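Long-range contacts in thiamine-monophosphate kinase (Aquifex aeolicus, PDB 1VQV), which catalyses the ATP-dependent phosphorylation of thiamine monophosphate to thiamine diphosphate, the active form of vitamin B1: residues I73-P79 and R191-V195; L147-V153 and M279-V285; H197-N203 and F266-R272. All coordinates share one frame; numbering follows the deposited sequence.

Contact 1. Residues I73-P79 and R191-V195; sequences IANGGLP and RIDYV
Arg191 meets Ile73 through its backbone, with Arg191 O 3.8 Å from Ile73 CG2, while its guanidinium turns away from that neighbour. One face of the guanidinium rests on Tyr194 CE1, toward the rim, and its edge takes the Asp193 carboxylate in plane. There Arg191 NH1 donates to the syn lone pair of Asp193 OD1 at 2.8 Å, completing a salt bridge, and the same oxygen lies at the edge of the Tyr194 ring. Asp278 adds a second acid, bridged to Arg191 NH2 and hydrogen-bonded to Tyr194 OH.

Across the interface itself the meeting is apolar. The Ile73 side chain runs roughly at right angles to those of Ile192 and Val195, its CD1 lying 3.8 Å from Ile192 CG1 and also against Val195 CG2. An extended Ile192 (chi1 -173°, CG1 opposite the backbone N) carries its CD1 out to Leu78 CD2 and Pro79 CD, 4.2 Å from each. Leu78 CD2 closes the patch against Val195 CG2 at 3.8 Å, and Tyr111 of helix 94-111 touches both Pro79 and Ile192.

Gly76, at positive phi, is the C-prime residue of a Schellman motif that ends helix 57-73. The contact thus packs a helix-to-strand turn of the PurM-like N-terminal domain against the loop before helix 195-201, close to the magnesium-binding Asp71 and Asp207.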
loop_
_atom_site.group_PDB
_atom_site.type_symbol
_atom_site.label_atom_id
_atom_site.label_comp_id
_atom_site.label_asym_id
_atom_site.label_seq_id
_atom_site.Cartn_x
_atom_site.Cartn_y
_atom_site.Cartn_z
ATOM N N ILE B 73 2.417 15.436 6.355
ATOM C CA ILE B 73 2.840 16.676 6.983
ATOM C C ILE B 73 2.403 17.915 6.207
ATOM O O ILE B 73 1.939 18.886 6.790
ATOM C CB ILE B 73 4.398 16.634 7.216
ATOM C CG1 ILE B 73 4.662 16.588 8.709
ATOM C CG2 ILE B 73 5.121 17.809 6.565
ATOM C CD1 ILE B 73 3.822 15.547 9.409
ATOM N N ALA B 74 2.534 17.858 4.886
ATOM C CA ALA B 74 2.164 18.971 4.018
ATOM C C ALA B 74 0.679 19.289 4.048
ATOM O O ALA B 74 0.266 20.334 3.561
ATOM C CB ALA B 74 2.601 18.680 2.585
ATOM N N ASN B 75 -0.118 18.389 4.613
ATOM C CA ASN B 75 -1.557 18.604 4.699
ATOM C C ASN B 75 -2.012 18.921 6.135
ATOM O O ASN B 75 -3.204 18.955 6.438
ATOM C CB ASN B 75 -2.315 17.390 4.123
ATOM C CG ASN B 75 -2.202 17.293 2.595
ATOM O OD1 ASN B 75 -2.547 18.228 1.873
ATOM N ND2 ASN B 75 -1.726 16.161 2.105
ATOM N N GLY B 76 -1.049 19.167 7.011
ATOM C CA GLY B 76 -1.362 19.515 8.382
ATOM C C GLY B 76 -1.747 18.342 9.247
ATOM O O GLY B 76 -2.453 18.500 10.246
ATOM N N GLY B 77 -1.278 17.160 8.873
ATOM C CA GLY B 77 -1.608 15.980 9.643
ATOM C C GLY B 77 -0.394 15.336 10.257
ATOM O O GLY B 77 0.727 15.628 9.866
ATOM N N LEU B 78 -0.625 14.466 11.232
ATOM C CA LEU B 78 0.458 13.751 11.891
ATOM C C LEU B 78 0.409 12.263 11.506
ATOM O O LEU B 78 -0.666 11.668 11.442
ATOM C CB LEU B 78 0.362 13.921 13.414
ATOM C CG LEU B 78 0.840 15.253 13.999
ATOM C CD1 LEU B 78 0.665 15.255 15.497
ATOM C CD2 LEU B 78 2.301 15.462 13.647
ATOM N N PRO B 79 1.577 11.658 11.216
ATOM C CA PRO B 79 1.707 10.244 10.830
ATOM C C PRO B 79 1.399 9.308 11.992
ATOM O O PRO B 79 1.999 9.425 13.054
ATOM C CB PRO B 79 3.164 10.143 10.387
ATOM C CG PRO B 79 3.845 11.117 11.294
ATOM C CD PRO B 79 2.901 12.305 11.268
ATOM N N ARG B 191 9.500 17.659 7.183
ATOM C CA ARG B 191 9.351 18.847 8.003
ATOM C C ARG B 191 8.240 18.679 9.003
ATOM O O ARG B 191 7.353 19.516 9.111
ATOM C CB ARG B 191 9.074 20.039 7.106
ATOM C CG ARG B 191 10.161 20.230 6.090
ATOM C CD ARG B 191 11.508 20.074 6.751
ATOM N NE ARG B 191 12.305 21.279 6.578
ATOM C CZ ARG B 191 12.572 22.150 7.541
ATOM N NH1 ARG B 191 12.115 21.957 8.772
ATOM N NH2 ARG B 191 13.286 23.223 7.259
ATOM N N ILE B 192 8.305 17.591 9.756
ATOM C CA ILE B 192 7.271 17.305 10.721
ATOM C C ILE B 192 7.213 18.407 11.752
ATOM O O ILE B 192 6.278 18.470 12.555
ATOM C CB ILE B 192 7.492 15.939 11.402
ATOM C CG1 ILE B 192 6.273 15.630 12.273
ATOM C CG2 ILE B 192 8.813 15.937 12.174
ATOM C CD1 ILE B 192 6.229 14.248 12.838
ATOM N N ASP B 193 8.211 19.287 11.698
ATOM C CA ASP B 193 8.323 20.444 12.589
ATOM C C ASP B 193 7.495 21.652 12.106
ATOM O O ASP B 193 7.500 22.702 12.729
ATOM C CB ASP B 193 9.803 20.837 12.743
ATOM C CG ASP B 193 10.444 21.286 11.433
ATOM O OD1 ASP B 193 10.136 20.742 10.358
ATOM O OD2 ASP B 193 11.296 22.186 11.468
ATOM N N TYR B 194 6.778 21.479 11.002
ATOM C CA TYR B 194 5.936 22.522 10.422
ATOM C C TYR B 194 4.461 22.172 10.581
ATOM O O TYR B 194 3.586 22.899 10.099
ATOM C CB TYR B 194 6.197 22.646 8.925
ATOM C CG TYR B 194 7.282 23.596 8.533
ATOM C CD1 TYR B 194 8.612 23.314 8.806
ATOM C CD2 TYR B 194 6.973 24.787 7.873
ATOM C CE1 TYR B 194 9.611 24.191 8.435
ATOM C CE2 TYR B 194 7.961 25.672 7.498
ATOM C CZ TYR B 194 9.278 25.371 7.780
ATOM O OH TYR B 194 10.249 26.262 7.398
ATOM N N VAL B 195 4.177 21.051 11.230
ATOM C CA VAL B 195 2.791 20.653 11.358
ATOM C C VAL B 195 1.948 21.717 12.024
ATOM O O VAL B 195 0.974 22.176 11.431
ATOM C CB VAL B 195 2.655 19.275 12.076
ATOM C CG1 VAL B 195 1.303 19.145 12.764
ATOM C CG2 VAL B 195 2.776 18.160 11.033
#

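Contact 2. Residues L147-V153 and M279-V285; sequences LGDSVFV and MTEIGRV
Val151 and the pair Ile282 and Gly283 form a classic beta bulge, where strands 150-153 and 280-286 run antiparallel in a mixed sheet. Backbone hydrogen bonds make the frame. Ile282 N reaches Val151 O at 2.6 Å with an N-H...O angle of 171°, while Val151 N turns to Gly283 O at 2.9 Å; the extra residue shifts the register by one before Phe152 pairs with Glu281. Val153 and Thr280 exchange a bond in each direction, and beyond the other end of the bulge Val285 N donates to Asp149 O at 2.8 Å.

Apolar packing lines the face bearing Val151 and Val153. Val151 CG2 lies 3.7 Å from Val285 CG2, and Val153 CG1 meets Ile282 CD1; Leu265 of strand 263-268 touches both Val151 and Val153.

On the face of Ser150 and Phe152 the contacts are aromatic and polar. The Phe152 ring has Glu281 CG over one face and, over the opposite one, the selenium of Met279, present as selenomethionine, 4.5 Å from the ring centroid in a Met-aromatic contact. The Glu281 chain, extended beyond CG, continues past the ring to Ser150, while its OE2 forms a salt bridge with Lys233. An alanine here is likely to leave Lys233 without this charge mate and the Phe152 ring without the CG that lies over it. The other carboxylate oxygen, Glu281 OE1, takes a weak hydrogen bond from Ser150 OG at 3.1 Å.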
loop_
_atom_site.group_PDB
_atom_site.type_symbol
_atom_site.label_atom_id
_atom_site.label_comp_id
_atom_site.label_asym_id
_atom_site.label_seq_id
_atom_site.Cartn_x
_atom_site.Cartn_y
_atom_site.Cartn_z
ATOM N N LEU B 147 -5.959 35.578 -2.414
ATOM C CA LEU B 147 -5.371 36.806 -2.941
ATOM C C LEU B 147 -4.742 37.535 -1.768
ATOM O O LEU B 147 -5.327 37.615 -0.682
ATOM C CB LEU B 147 -6.429 37.707 -3.602
ATOM C CG LEU B 147 -7.273 37.147 -4.762
ATOM C CD1 LEU B 147 -7.771 38.310 -5.599
ATOM C CD2 LEU B 147 -6.439 36.200 -5.638
ATOM N N GLY B 148 -3.538 38.050 -1.991
ATOM C CA GLY B 148 -2.825 38.741 -0.938
ATOM C C GLY B 148 -1.827 37.826 -0.249
ATOM O O GLY B 148 -0.853 38.311 0.323
ATOM N N ASP B 149 -2.051 36.509 -0.298
ATOM C CA ASP B 149 -1.136 35.553 0.345
ATOM C C ASP B 149 0.297 35.636 -0.164
ATOM O O ASP B 149 0.531 35.799 -1.367
ATOM C CB ASP B 149 -1.584 34.091 0.129
ATOM C CG ASP B 149 -2.624 33.619 1.132
ATOM O OD1 ASP B 149 -2.711 34.188 2.240
ATOM O OD2 ASP B 149 -3.343 32.650 0.809
ATOM N N SER B 150 1.255 35.519 0.750
ATOM C CA SER B 150 2.649 35.481 0.332
ATOM C C SER B 150 2.917 33.993 0.046
ATOM O O SER B 150 2.113 33.126 0.422
ATOM C CB SER B 150 3.581 35.995 1.430
ATOM O OG SER B 150 3.622 37.416 1.435
ATOM N N VAL B 151 4.008 33.685 -0.646
ATOM C CA VAL B 151 4.298 32.285 -0.939
ATOM C C VAL B 151 5.615 31.883 -0.275
ATOM O O VAL B 151 6.664 32.457 -0.556
ATOM C CB VAL B 151 4.352 32.030 -2.475
ATOM C CG1 VAL B 151 4.472 30.532 -2.760
ATOM C CG2 VAL B 151 3.094 32.590 -3.136
ATOM N N PHE B 152 5.543 30.908 0.625
ATOM C CA PHE B 152 6.732 30.439 1.340
ATOM C C PHE B 152 7.108 29.008 0.993
ATOM O O PHE B 152 6.282 28.243 0.484
ATOM C CB PHE B 152 6.528 30.471 2.863
ATOM C CG PHE B 152 6.076 31.787 3.399
ATOM C CD1 PHE B 152 4.738 32.169 3.309
ATOM C CD2 PHE B 152 6.983 32.642 4.014
ATOM C CE1 PHE B 152 4.304 33.397 3.830
ATOM C CE2 PHE B 152 6.566 33.867 4.535
ATOM C CZ PHE B 152 5.221 34.246 4.444
ATOM N N VAL B 153 8.366 28.671 1.276
ATOM C CA VAL B 153 8.898 27.321 1.109
ATOM C C VAL B 153 9.795 27.093 2.321
ATOM O O VAL B 153 10.392 28.027 2.845
ATOM C CB VAL B 153 9.751 27.106 -0.189
ATOM C CG1 VAL B 153 8.911 27.360 -1.419
ATOM C CG2 VAL B 153 11.003 27.983 -0.176
HETATM N N MSE B 279 11.562 29.401 7.448
HETATM C CA MSE B 279 10.586 29.790 6.437
HETATM C C MSE B 279 11.163 30.885 5.512
HETATM O O MSE B 279 11.885 31.766 5.971
HETATM C CB MSE B 279 9.379 30.314 7.203
HETATM C CG MSE B 279 8.092 30.407 6.484
HETATM SE SE MSE B 279 6.827 30.994 7.817
HETATM C CE MSE B 279 7.278 29.803 9.299
ATOM N N THR B 280 10.859 30.824 4.220
ATOM C CA THR B 280 11.354 31.823 3.264
ATOM C C THR B 280 10.283 32.229 2.248
ATOM O O THR B 280 9.771 31.390 1.494
ATOM C CB THR B 280 12.558 31.292 2.469
ATOM O OG1 THR B 280 13.593 30.891 3.373
ATOM C CG2 THR B 280 13.093 32.362 1.534
ATOM N N GLU B 281 9.936 33.511 2.222
ATOM C CA GLU B 281 8.940 33.983 1.273
ATOM C C GLU B 281 9.607 34.139 -0.096
ATOM O O GLU B 281 10.649 34.771 -0.224
ATOM C CB GLU B 281 8.363 35.322 1.722
ATOM C CG GLU B 281 7.267 35.805 0.802
ATOM C CD GLU B 281 7.118 37.303 0.812
ATOM O OE1 GLU B 281 6.707 37.863 1.856
ATOM O OE2 GLU B 281 7.424 37.920 -0.237
ATOM N N ILE B 282 8.992 33.580 -1.125
ATOM C CA ILE B 282 9.588 33.644 -2.446
ATOM C C ILE B 282 8.762 34.394 -3.485
ATOM O O ILE B 282 9.260 34.738 -4.556
ATOM C CB ILE B 282 9.874 32.224 -2.970
ATOM C CG1 ILE B 282 8.567 31.450 -3.113
ATOM C CG2 ILE B 282 10.799 31.493 -2.010
ATOM C CD1 ILE B 282 8.700 30.234 -3.984
ATOM N N GLY B 283 7.504 34.656 -3.169
ATOM C CA GLY B 283 6.670 35.362 -4.119
ATOM C C GLY B 283 5.326 35.741 -3.548
ATOM O O GLY B 283 5.133 35.695 -2.329
ATOM N N ARG B 284 4.388 36.098 -4.423
ATOM C CA ARG B 284 3.052 36.504 -3.982
ATOM C C ARG B 284 1.920 35.888 -4.797
ATOM O O ARG B 284 2.104 35.488 -5.950
ATOM C CB ARG B 284 2.930 38.035 -4.037
ATOM C CG ARG B 284 4.199 38.779 -3.612
ATOM C CD ARG B 284 3.934 40.255 -3.281
ATOM N NE ARG B 284 3.161 40.946 -4.314
ATOM C CZ ARG B 284 2.962 42.268 -4.352
ATOM N NH1 ARG B 284 3.493 43.048 -3.409
ATOM N NH2 ARG B 284 2.217 42.811 -5.323
ATOM N N VAL B 285 0.749 35.806 -4.176
ATOM C CA VAL B 285 -0.446 35.281 -4.828
ATOM C C VAL B 285 -1.280 36.505 -5.233
ATOM O O VAL B 285 -1.517 37.413 -4.420
ATOM C CB VAL B 285 -1.265 34.374 -3.871
ATOM C CG1 VAL B 285 -2.593 34.045 -4.479
ATOM C CG2 VAL B 285 -0.513 33.098 -3.595
#

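Contact 3. Residues H197-N203 and F266-R272; sequences HIQKYAN and FTHPKER
Phe266 and His268, two residues apart on one strand, share a first torsion that sets CG between the backbone N and the carbonyl carbon (chi1 55° and 62°), and both rings thereby reach the helix that carries His197. His197 swings its own ring out to meet them, CG opposite the backbone N at chi1 -174°. Each imidazole presents its edge to the other, and a hydrogen bond of 2.8 Å joins His197 NE2 to His268 NE2. On its far side, His268 ND1 donates to Pro269 O at 2.9 Å, so the ring is gripped at both nitrogens. Pro269 O also accepts from Arg272 N, the two donors arriving from opposite faces of the carbonyl plane.

Next to the histidine pair, Ile198 CD1 sits over a face of the Phe266 ring in a CH-pi contact, 3.9 Å from the centroid, and Ala202 CB packs on Phe266 CB. Toward the surface, Arg272 CB lies over one face of the Tyr201 ring, and the arginine chain passes out over the ring's CD2-CE2 side. The Arg272 guanidinium in turn has Tyr201 CE2 over one of its faces, the two planes well tilted from each other.

One backbone bond crosses the contact: Asn203 N donates almost straight to Thr267 O at 2.8 Å, just before strand 204-208. Asp149 OD2 ties Asn203 ND2 to Thr267 OG1. At its core is an aromatic cluster of His197, Phe266 and His268, through which helix 195-201 packs on strand 263-268 of the mixed sheet.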
loop_
_atom_site.group_PDB
_atom_site.type_symbol
_atom_site.label_atom_id
_atom_site.label_comp_id
_atom_site.label_asym_id
_atom_site.label_seq_id
_atom_site.Cartn_x
_atom_site.Cartn_y
_atom_site.Cartn_z
ATOM N N HIS B 197 2.408 24.886 12.450
ATOM C CA HIS B 197 2.297 26.079 11.636
ATOM C C HIS B 197 1.351 25.905 10.465
ATOM O O HIS B 197 0.531 26.771 10.200
ATOM C CB HIS B 197 3.666 26.515 11.105
ATOM C CG HIS B 197 3.625 27.820 10.376
ATOM N ND1 HIS B 197 3.582 29.032 11.029
ATOM C CD2 HIS B 197 3.533 28.098 9.053
ATOM C CE1 HIS B 197 3.462 30.002 10.140
ATOM N NE2 HIS B 197 3.431 29.461 8.934
ATOM N N ILE B 198 1.469 24.785 9.763
ATOM C CA ILE B 198 0.625 24.532 8.595
ATOM C C ILE B 198 -0.836 24.230 8.936
ATOM O O ILE B 198 -1.745 24.668 8.222
ATOM C CB ILE B 198 1.186 23.368 7.761
ATOM C CG1 ILE B 198 2.601 23.713 7.278
ATOM C CG2 ILE B 198 0.269 23.079 6.592
ATOM C CD1 ILE B 198 2.681 24.906 6.348
ATOM N N GLN B 199 -1.042 23.480 10.018
ATOM C CA GLN B 199 -2.373 23.101 10.483
ATOM C C GLN B 199 -3.030 24.299 11.156
ATOM O O GLN B 199 -4.074 24.161 11.795
ATOM C CB GLN B 199 -2.302 21.936 11.511
ATOM C CG GLN B 199 -1.959 22.354 12.976
ATOM C CD GLN B 199 -1.963 21.197 14.019
ATOM O OE1 GLN B 199 -1.227 20.207 13.896
ATOM N NE2 GLN B 199 -2.783 21.346 15.058
ATOM N N LYS B 200 -2.434 25.476 11.003
ATOM C CA LYS B 200 -2.955 26.665 11.665
ATOM C C LYS B 200 -2.905 27.955 10.869
ATOM O O LYS B 200 -3.704 28.857 11.109
ATOM C CB LYS B 200 -2.198 26.867 12.975
ATOM C CG LYS B 200 -2.480 28.163 13.713
ATOM C CD LYS B 200 -3.569 27.996 14.769
ATOM C CE LYS B 200 -3.501 29.134 15.775
ATOM N NZ LYS B 200 -2.117 29.232 16.317
ATOM N N TYR B 201 -1.983 28.052 9.921
ATOM C CA TYR B 201 -1.861 29.284 9.164
ATOM C C TYR B 201 -1.864 29.158 7.660
ATOM O O TYR B 201 -2.064 30.143 6.955
ATOM C CB TYR B 201 -0.597 30.032 9.604
ATOM C CG TYR B 201 -0.727 30.680 10.962
ATOM C CD1 TYR B 201 0.034 30.248 12.047
ATOM C CD2 TYR B 201 -1.652 31.707 11.169
ATOM C CE1 TYR B 201 -0.134 30.825 13.304
ATOM C CE2 TYR B 201 -1.824 32.284 12.408
ATOM C CZ TYR B 201 -1.071 31.842 13.469
ATOM O OH TYR B 201 -1.274 32.387 14.705
ATOM N N ALA B 202 -1.645 27.955 7.154
ATOM C CA ALA B 202 -1.624 27.799 5.709
ATOM C C ALA B 202 -3.010 27.741 5.089
ATOM O O ALA B 202 -3.883 27.042 5.588
ATOM C CB ALA B 202 -0.836 26.553 5.334
ATOM N N ASN B 203 -3.205 28.498 4.012
ATOM C CA ASN B 203 -4.470 28.490 3.289
ATOM C C ASN B 203 -4.273 27.504 2.164
ATOM O O ASN B 203 -5.208 26.849 1.731
ATOM C CB ASN B 203 -4.795 29.838 2.666
ATOM C CG ASN B 203 -4.875 30.930 3.666
ATOM O OD1 ASN B 203 -5.505 30.791 4.713
ATOM N ND2 ASN B 203 -4.235 32.044 3.353
ATOM N N PHE B 266 3.733 26.476 0.807
ATOM C CA PHE B 266 2.465 26.884 1.390
ATOM C C PHE B 266 2.190 28.360 1.198
ATOM O O PHE B 266 3.048 29.092 0.740
ATOM C CB PHE B 266 2.449 26.528 2.890
ATOM C CG PHE B 266 3.613 27.106 3.696
ATOM C CD1 PHE B 266 3.396 28.089 4.663
ATOM C CD2 PHE B 266 4.920 26.649 3.511
ATOM C CE1 PHE B 266 4.463 28.606 5.434
ATOM C CE2 PHE B 266 5.985 27.163 4.274
ATOM C CZ PHE B 266 5.750 28.142 5.234
ATOM N N THR B 267 0.981 28.803 1.525
ATOM C CA THR B 267 0.647 30.213 1.390
ATOM C C THR B 267 -0.211 30.708 2.534
ATOM O O THR B 267 -1.056 29.983 3.065
ATOM C CB THR B 267 -0.131 30.536 0.102
ATOM O OG1 THR B 267 -1.494 30.133 0.259
ATOM C CG2 THR B 267 0.471 29.845 -1.081
ATOM N N HIS B 268 0.031 31.964 2.899
ATOM C CA HIS B 268 -0.706 32.659 3.937
ATOM C C HIS B 268 -0.229 34.111 4.049
ATOM O O HIS B 268 0.813 34.475 3.495
ATOM C CB HIS B 268 -0.609 31.913 5.284
ATOM C CG HIS B 268 0.779 31.797 5.846
ATOM N ND1 HIS B 268 1.621 32.878 5.994
ATOM C CD2 HIS B 268 1.414 30.748 6.425
ATOM C CE1 HIS B 268 2.708 32.501 6.647
ATOM N NE2 HIS B 268 2.605 31.216 6.921
ATOM N N PRO B 269 -1.011 34.975 4.726
ATOM C CA PRO B 269 -0.592 36.378 4.863
ATOM C C PRO B 269 0.813 36.528 5.477
ATOM O O PRO B 269 1.200 35.768 6.369
ATOM C CB PRO B 269 -1.711 37.001 5.717
ATOM C CG PRO B 269 -2.329 35.825 6.429
ATOM C CD PRO B 269 -2.313 34.744 5.382
ATOM N N LYS B 270 1.569 37.509 4.984
ATOM C CA LYS B 270 2.939 37.740 5.443
ATOM C C LYS B 270 3.080 37.937 6.945
ATOM O O LYS B 270 4.097 37.574 7.541
ATOM C CB LYS B 270 3.532 38.945 4.726
ATOM C CG LYS B 270 4.890 39.321 5.229
ATOM C CD LYS B 270 5.535 40.338 4.308
ATOM C CE LYS B 270 6.996 40.578 4.696
ATOM N NZ LYS B 270 7.706 41.250 3.579
ATOM N N GLU B 271 2.056 38.525 7.543
ATOM C CA GLU B 271 2.031 38.782 8.969
ATOM C C GLU B 271 2.314 37.520 9.816
ATOM O O GLU B 271 2.818 37.609 10.938
ATOM C CB GLU B 271 0.661 39.393 9.345
ATOM C CG GLU B 271 -0.404 39.410 8.197
ATOM C CD GLU B 271 -1.866 39.277 8.720
ATOM O OE1 GLU B 271 -2.106 38.374 9.562
ATOM O OE2 GLU B 271 -2.771 40.051 8.290
ATOM N N ARG B 272 2.042 36.340 9.272
ATOM C CA ARG B 272 2.230 35.115 10.052
ATOM C C ARG B 272 3.534 34.298 9.972
ATOM O O ARG B 272 3.485 33.062 9.964
ATOM C CB ARG B 272 1.042 34.179 9.805
ATOM C CG ARG B 272 -0.151 34.492 10.660
ATOM C CD ARG B 272 -1.279 35.198 9.911
ATOM N NE ARG B 272 -2.487 35.189 10.737
ATOM C CZ ARG B 272 -3.712 34.881 10.304
ATOM N NH1 ARG B 272 -3.911 34.562 9.022
ATOM N NH2 ARG B 272 -4.734 34.851 11.169
#

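Overall arrangement
Contacts 2 and 3 lie side by side, their centres about 9 Å apart, and use one mixed sheet in which strand 150-153 runs between 263-268 and 280-286. Contact 1 is about 13 Å from the centre of contact 3 and 19 Å from that of contact 2. Residues 191-195 lead directly into the helix of contact 3. Along the chain, contacts 1 and 2 alternate their segments, contact 1 closes before contact 3 opens, and contact 3 falls wholly between the two strands of contact 2. Since each touches the next, Tyr194 against Phe266 and Asp149 against Asn203, the three join the N-terminal PurM-like domain, near the magnesium-binding aspartates, to the second sheet.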